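PDB 4YY2: dTor_3x33L from Synthetic construct, which is a computationally designed left-handed alpha/alpha toroid of three tandem repeats, built as a closed helical architecture, with no assigned biological function. Local coordinates for residues E10-L15 against E43-L48; L81-E84 against T89-E92. All blocks are in the same frame, centred on the assembly; numbering follows the deposited sequence.

Overall arrangement
Contact 1 lies in the core, where helices 8-20 and 41-53 run side by side and meet through buried leucines; its centre is about 3 Å from the centre of the chain. The centre of contact 2 is about 10 Å from the centre of the chain, and this contact is partly exposed: it joins the end of helix 74-86 to the start of helix 90-101 across a short connection. The two pairs of segments share no helix, yet they touch, since Leu46 packs on Leu81 while Leu12 and Leu15 pack on Ile82. The chemistry follows location: leucine methyls meet at the ends of their side chains in the core, whereas at the turn a methyl group meets backbone beside a capped helix start.

Contact 1: residues E10-L15 against E43-L48; sequences EVLLEL and EVLLEL
Leu45 presents both of its terminal methyls to helix 8-20, one to each of two adjacent leucines. Its CD1 meets CD1 of Leu12 at 4.1 Å, and its CD2 meets CD2 of Leu13 at 3.6 Å, so the fork of one leucine is divided between consecutive residues of the partner. Both encounters are between side chains that run at roughly a right angle to each other. The complementary hollow lies on helix 41-53, between Leu45 and Leu48, one turn apart on the same face. Into it comes CD2 of Leu13, which also reaches CD1 of Leu48 at 4.0 Å, this time at a slant. Although the bond from backbone to CB in Leu13 does not aim at the partner helix, two torsions together bring CD2 to the hollow: chi1 (-68°) sets CG anti to the carbonyl carbon, beside the backbone N, and chi2 (169°) sends CD1 anti to CA, leaving CD2 as the methyl that makes the contact. Such reach is needed because the segment axes come no closer than 11.0 Å, and the nearest CA atoms, those of Leu13 and Leu45, are 7.8 Å apart. The two segments run nearly parallel (15°), consistent with equivalent helices lining the inside of the toroid.

Other helices complete the packing: Leu12 also rests on Phe97 and Leu79, while Leu13 touches Val27 of helix 24-36. A bound sodium ion lies about 5 Å from the side chain of Leu45. The two segments are identical in sequence, and Glu47 forms salt bridges with Lys61 and Lys39. With no hydrogen bond between the segments, the contact rests on the burial of methyl groups and on their fit, and lacks directional bonds.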
ATOM      1  N   GLU A  10       8.450   1.377  -4.441  1.00 33.84           N
ATOM      2  CA  GLU A  10       7.984   2.049  -5.650  1.00 34.13           C
ATOM      3  C   GLU A  10       6.848   1.348  -6.325  1.00 32.83           C
ATOM      4  O   GLU A  10       5.869   1.956  -6.707  1.00 30.85           O
ATOM      5  CB  GLU A  10       9.126   2.071  -6.602  1.00 41.71           C
ATOM      6  CG  GLU A  10       9.388   3.390  -7.200  1.00 54.78           C
ATOM      7  CD  GLU A  10      10.626   3.385  -8.097  1.00 62.35           C
ATOM      8  OE1 GLU A  10      11.447   2.404  -8.091  1.00 53.91           O
ATOM      9  OE2 GLU A  10      10.757   4.406  -8.810  1.00 67.43           O
ATOM     10  N   VAL A  11       6.919   0.027  -6.384  1.00 31.96           N
ATOM     11  CA  VAL A  11       5.829  -0.746  -6.946  1.00 30.68           C
ATOM     12  C   VAL A  11       4.553  -0.625  -6.069  1.00 29.84           C
ATOM     13  O   VAL A  11       3.425  -0.441  -6.599  1.00 30.45           O
ATOM     14  CB  VAL A  11       6.198  -2.200  -7.137  1.00 29.84           C
ATOM     15  CG1 VAL A  11       5.029  -2.998  -7.664  1.00 29.04           C
ATOM     16  CG2 VAL A  11       7.398  -2.351  -8.073  1.00 34.86           C
ATOM     17  N   LEU A  12       4.709  -0.703  -4.740  1.00 30.26           N
ATOM     18  CA  LEU A  12       3.549  -0.513  -3.850  1.00 31.38           C
ATOM     19  C   LEU A  12       2.908   0.853  -4.057  1.00 29.01           C
ATOM     20  O   LEU A  12       1.639   0.984  -4.134  1.00 28.39           O
ATOM     21  CB  LEU A  12       3.902  -0.684  -2.349  1.00 31.51           C
ATOM     22  CG  LEU A  12       4.296  -2.123  -1.990  1.00 31.69           C
ATOM     23  CD1 LEU A  12       4.840  -2.188  -0.575  1.00 35.48           C
ATOM     24  CD2 LEU A  12       3.166  -3.115  -2.198  1.00 33.29           C
ATOM     25  N   LEU A  13       3.732   1.874  -4.171  1.00 29.91           N
ATOM     26  CA  LEU A  13       3.185   3.231  -4.429  1.00 29.88           C
ATOM     27  C   LEU A  13       2.447   3.327  -5.742  1.00 28.49           C
ATOM     28  O   LEU A  13       1.425   4.021  -5.799  1.00 31.98           O
ATOM     29  CB  LEU A  13       4.273   4.284  -4.362  1.00 32.35           C
ATOM     30  CG  LEU A  13       4.847   4.480  -2.948  1.00 33.98           C
ATOM     31  CD1 LEU A  13       6.101   5.338  -3.017  1.00 39.48           C
ATOM     32  CD2 LEU A  13       3.853   5.130  -1.952  1.00 33.90           C
ATOM     33  N   GLU A  14       2.897   2.605  -6.756  1.00 28.76           N
ATOM     34  CA  GLU A  14       2.209   2.581  -8.042  1.00 33.59           C
ATOM     35  C   GLU A  14       0.872   1.908  -7.954  1.00 31.38           C
ATOM     36  O   GLU A  14      -0.141   2.382  -8.512  1.00 31.48           O
ATOM     37  CB  GLU A  14       3.066   1.946  -9.142  1.00 39.53           C
ATOM     38  CG  GLU A  14       4.259   2.840  -9.537  1.00 43.14           C
ATOM     39  CD  GLU A  14       5.080   2.283 -10.704  1.00 49.41           C
ATOM     40  OE1 GLU A  14       4.778   1.176 -11.187  1.00 53.20           O
ATOM     41  OE2 GLU A  14       6.029   2.953 -11.124  1.00 50.79           O
ATOM     42  N   LEU A  15       0.830   0.815  -7.202  1.00 31.10           N
ATOM     43  CA  LEU A  15      -0.407   0.098  -6.983  1.00 30.60           C
ATOM     44  C   LEU A  15      -1.400   0.969  -6.220  1.00 32.43           C
ATOM     45  O   LEU A  15      -2.607   0.907  -6.472  1.00 30.93           O
ATOM     46  CB  LEU A  15      -0.167  -1.261  -6.254  1.00 31.68           C
ATOM     47  CG  LEU A  15       0.601  -2.285  -7.076  1.00 30.46           C
ATOM     48  CD1 LEU A  15       0.994  -3.488  -6.288  1.00 34.91           C
ATOM     49  CD2 LEU A  15      -0.131  -2.686  -8.355  1.00 36.06           C
ATOM     50  N   GLU A  43       3.964   2.807   8.102  1.00 28.23           N
ATOM     51  CA  GLU A  43       2.855   3.620   8.600  1.00 30.67           C
ATOM     52  C   GLU A  43       2.235   4.510   7.515  1.00 36.26           C
ATOM     53  O   GLU A  43       1.002   4.614   7.398  1.00 30.69           O
ATOM     54  CB  GLU A  43       3.384   4.537   9.702  1.00 37.07           C
ATOM     55  CG  GLU A  43       2.372   5.262  10.503  1.00 37.41           C
ATOM     56  CD  GLU A  43       3.032   6.188  11.521  1.00 42.39           C
ATOM     57  OE1 GLU A  43       4.280   6.370  11.535  1.00 41.88           O
ATOM     58  OE2 GLU A  43       2.280   6.727  12.288  1.00 43.49           O
ATOM     59  N   VAL A  44       3.095   5.201   6.734  1.00 34.08           N
ATOM     60  CA  VAL A  44       2.619   6.010   5.641  1.00 32.04           C
ATOM     61  C   VAL A  44       1.892   5.235   4.544  1.00 32.88           C
ATOM     62  O   VAL A  44       0.829   5.651   4.064  1.00 31.29           O
ATOM     63  CB  VAL A  44       3.752   6.804   4.980  1.00 34.14           C
ATOM     64  CG1 VAL A  44       3.238   7.692   3.882  1.00 34.55           C
ATOM     65  CG2 VAL A  44       4.452   7.669   6.023  1.00 38.13           C
ATOM     66  N   LEU A  45       2.440   4.064   4.188  1.00 30.80           N
ATOM     67  CA  LEU A  45       1.759   3.233   3.204  1.00 34.04           C
ATOM     68  C   LEU A  45       0.360   2.902   3.672  1.00 30.57           C
ATOM     69  O   LEU A  45      -0.607   2.939   2.916  1.00 30.71           O
ATOM     70  CB  LEU A  45       2.536   1.953   2.917  1.00 33.95           C
ATOM     71  CG  LEU A  45       3.861   2.176   2.115  1.00 33.25           C
ATOM     72  CD1 LEU A  45       4.695   0.906   2.102  1.00 33.93           C
ATOM     73  CD2 LEU A  45       3.597   2.651   0.707  1.00 35.17           C
ATOM     74  N   LEU A  46       0.242   2.577   4.969  1.00 29.67           N
ATOM     75  CA  LEU A  46      -1.092   2.222   5.537  1.00 28.90           C
ATOM     76  C   LEU A  46      -2.032   3.414   5.483  1.00 29.99           C
ATOM     77  O   LEU A  46      -3.240   3.253   5.133  1.00 28.83           O
ATOM     78  CB  LEU A  46      -0.912   1.682   6.982  1.00 29.18           C
ATOM     79  CG  LEU A  46      -0.227   0.305   7.001  1.00 30.08           C
ATOM     80  CD1 LEU A  46       0.231  -0.010   8.406  1.00 30.98           C
ATOM     81  CD2 LEU A  46      -1.082  -0.821   6.439  1.00 31.78           C
ATOM     82  N   GLU A  47      -1.529   4.614   5.787  1.00 28.32           N
ATOM     83  CA  GLU A  47      -2.395   5.784   5.656  1.00 33.48           C
ATOM     84  C   GLU A  47      -2.870   5.997   4.207  1.00 30.94           C
ATOM     85  O   GLU A  47      -4.017   6.450   3.964  1.00 30.79           O
ATOM     86  CB  GLU A  47      -1.680   6.996   6.199  1.00 37.40           C
ATOM     87  CG  GLU A  47      -1.494   6.888   7.711  1.00 38.73           C
ATOM     88  CD  GLU A  47      -0.823   8.095   8.346  1.00 47.17           C
ATOM     89  OE1 GLU A  47      -0.470   9.049   7.668  1.00 45.05           O
ATOM     90  OE2 GLU A  47      -0.585   8.073   9.562  1.00 43.20           O
ATOM     91  N   LEU A  48      -1.972   5.784   3.274  1.00 30.31           N
ATOM     92  CA  LEU A  48      -2.290   6.001   1.833  1.00 30.73           C
ATOM     93  C   LEU A  48      -3.312   5.010   1.367  1.00 31.03           C
ATOM     94  O   LEU A  48      -4.214   5.344   0.568  1.00 35.91           O
ATOM     95  CB  LEU A  48      -1.039   5.990   0.969  1.00 28.49           C
ATOM     96  CG  LEU A  48      -0.084   7.168   1.138  1.00 34.96           C
ATOM     97  CD1 LEU A  48       1.253   6.855   0.485  1.00 35.29           C
ATOM     98  CD2 LEU A  48      -0.703   8.442   0.578  1.00 38.55           C
TER

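Contact 2: residues L81-E84 against T89-E92; sequences LIAE and TKEE
The methyl group of Ala83 stands over the face of the peptide joining Thr89 to Lys90. From there CB lies 3.7 Å from Lys90 N and 3.8 Å from Thr89 O, a van der Waals approach to backbone on both counts. The beginning of Lys90's side chain lies alongside, its CG 4.4 Å from Ala83 CB, before the rest of the chain leads away. Only a small side chain separates the backbones here: the CA atoms of Ala83 and Lys90 are 5.3 Å apart, and the end of one helix is thus tucked against the start of the next.

The peptide under Ala83 belongs to a capped helix start, with Thr89 as the N-cap residue. Its OG1 accepts from Glu92 N at 3.0 Å with an N-H...O angle of 152°, closing the first turn of helix 90-101. The hydroxyl is placed for this by a chi1 of 69°, which sets OG1 between the backbone N and the carbonyl carbon, while CB itself points away from helix 74-86. In the next shell Val93 of helix 90-101 packs on both Ala83 and Ile82, and Ile82 also meets Ile16 of helix 8-20. Near the end of helix 74-86, Ser86 OG is hydrogen-bonded to the carbonyl oxygen of Ile82.

This is a short connection between two consecutive helices of the toroid, 74-86 and 90-101. Its contact surface is apolar methyl on peptide, and the side-chain hydrogen bond within 89-92 is the cap, in which the threonine gives Glu92 N, an amide with no preceding helical turn, its acceptor.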
ATOM      1  N   LEU A  81      -4.385  -5.549   1.517  1.00 30.97           N
ATOM      2  CA  LEU A  81      -5.022  -4.291   1.814  1.00 34.55           C
ATOM      3  C   LEU A  81      -5.229  -3.434   0.584  1.00 34.00           C
ATOM      4  O   LEU A  81      -6.267  -2.821   0.425  1.00 30.49           O
ATOM      5  CB  LEU A  81      -4.247  -3.538   2.890  1.00 31.10           C
ATOM      6  CG  LEU A  81      -4.300  -4.203   4.256  1.00 33.44           C
ATOM      7  CD1 LEU A  81      -3.342  -3.591   5.301  1.00 32.65           C
ATOM      8  CD2 LEU A  81      -5.721  -4.197   4.804  1.00 37.66           C
ATOM      9  N   ILE A  82      -4.239  -3.425  -0.302  1.00 31.09           N
ATOM     10  CA  ILE A  82      -4.360  -2.705  -1.598  1.00 34.96           C
ATOM     11  C   ILE A  82      -5.436  -3.324  -2.495  1.00 36.61           C
ATOM     12  O   ILE A  82      -6.267  -2.629  -3.132  1.00 37.45           O
ATOM     13  CB  ILE A  82      -3.021  -2.641  -2.329  1.00 33.38           C
ATOM     14  CG1 ILE A  82      -2.062  -1.760  -1.555  1.00 29.96           C
ATOM     15  CG2 ILE A  82      -3.225  -2.134  -3.763  1.00 37.06           C
ATOM     16  CD1 ILE A  82      -0.588  -1.866  -1.967  1.00 35.92           C
ATOM     17  N   ALA A  83      -5.514  -4.637  -2.459  1.00 34.26           N
ATOM     18  CA  ALA A  83      -6.577  -5.314  -3.186  1.00 38.82           C
ATOM     19  C   ALA A  83      -7.970  -4.920  -2.665  1.00 36.40           C
ATOM     20  O   ALA A  83      -8.881  -4.619  -3.465  1.00 38.23           O
ATOM     21  CB  ALA A  83      -6.388  -6.824  -3.177  1.00 39.80           C
ATOM     22  N   GLU A  84      -8.118  -4.912  -1.356  1.00 35.90           N
ATOM     23  CA  GLU A  84      -9.394  -4.425  -0.691  1.00 40.71           C
ATOM     24  C   GLU A  84      -9.720  -2.996  -1.145  1.00 43.07           C
ATOM     25  O   GLU A  84     -10.862  -2.681  -1.511  1.00 42.53           O
ATOM     26  CB  GLU A  84      -9.294  -4.510   0.839  1.00 46.80           C
ATOM     27  CG  GLU A  84      -9.427  -5.917   1.433  1.00 56.86           C
ATOM     28  CD  GLU A  84      -9.062  -6.041   2.927  1.00 60.22           C
ATOM     29  OE1 GLU A  84      -9.648  -5.302   3.735  1.00 73.00           O
ATOM     30  OE2 GLU A  84      -8.196  -6.884   3.327  1.00 75.26           O
ATOM     31  N   THR A  89      -8.780  -8.649  -6.903  1.00 44.54           N
ATOM     32  CA  THR A  89      -8.526  -9.824  -6.110  1.00 41.92           C
ATOM     33  C   THR A  89      -7.114  -9.732  -5.527  1.00 44.95           C
ATOM     34  O   THR A  89      -6.229  -9.164  -6.143  1.00 40.80           O
ATOM     35  CB  THR A  89      -8.740 -11.131  -6.862  1.00 46.47           C
ATOM     36  OG1 THR A  89      -7.745 -11.299  -7.868  1.00 40.86           O
ATOM     37  CG2 THR A  89     -10.147 -11.178  -7.521  1.00 52.39           C
ATOM     38  N   LYS A  90      -6.938 -10.320  -4.372  1.00 46.34           N
ATOM     39  CA  LYS A  90      -5.605 -10.449  -3.771  1.00 52.99           C
ATOM     40  C   LYS A  90      -4.646 -11.064  -4.783  1.00 48.84           C
ATOM     41  O   LYS A  90      -3.541 -10.605  -4.964  1.00 41.69           O
ATOM     42  CB  LYS A  90      -5.682 -11.337  -2.522  1.00 58.23           C
ATOM     43  CG  LYS A  90      -6.740 -10.897  -1.495  1.00 65.73           C
ATOM     44  CD  LYS A  90      -7.496 -12.083  -0.899  1.00 72.21           C
ATOM     45  CE  LYS A  90      -8.185 -12.911  -1.990  1.00 72.71           C
ATOM     46  NZ  LYS A  90      -8.944 -14.048  -1.408  1.00 76.25           N
ATOM     47  N   GLU A  91      -5.112 -12.089  -5.488  1.00 46.36           N
ATOM     48  CA  GLU A  91      -4.278 -12.775  -6.486  1.00 48.44           C
ATOM     49  C   GLU A  91      -3.890 -11.900  -7.645  1.00 41.70           C
ATOM     50  O   GLU A  91      -2.751 -11.922  -8.085  1.00 39.57           O
ATOM     51  CB  GLU A  91      -4.967 -14.054  -6.977  1.00 57.22           C
ATOM     52  CG  GLU A  91      -5.191 -15.032  -5.838  1.00 64.69           C
ATOM     53  CD  GLU A  91      -3.891 -15.422  -5.143  1.00 71.81           C
ATOM     54  OE1 GLU A  91      -3.048 -16.054  -5.812  1.00 71.59           O
ATOM     55  OE2 GLU A  91      -3.700 -15.082  -3.939  1.00 83.46           O
ATOM     56  N   GLU A  92      -4.812 -11.075  -8.111  1.00 43.55           N
ATOM     57  CA  GLU A  92      -4.542 -10.122  -9.167  1.00 46.49           C
ATOM     58  C   GLU A  92      -3.501  -9.037  -8.807  1.00 42.89           C
ATOM     59  O   GLU A  92      -2.595  -8.690  -9.592  1.00 40.05           O
ATOM     60  CB  GLU A  92      -5.858  -9.463  -9.560  1.00 58.75           C
ATOM     61  CG  GLU A  92      -5.821  -8.462 -10.695  1.00 69.10           C
ATOM     62  CD  GLU A  92      -7.209  -8.290 -11.308  1.00 77.06           C
ATOM     63  OE1 GLU A  92      -7.577  -7.190 -11.781  1.00 83.57           O
ATOM     64  OE2 GLU A  92      -7.954  -9.285 -11.284  1.00 82.65           O
TER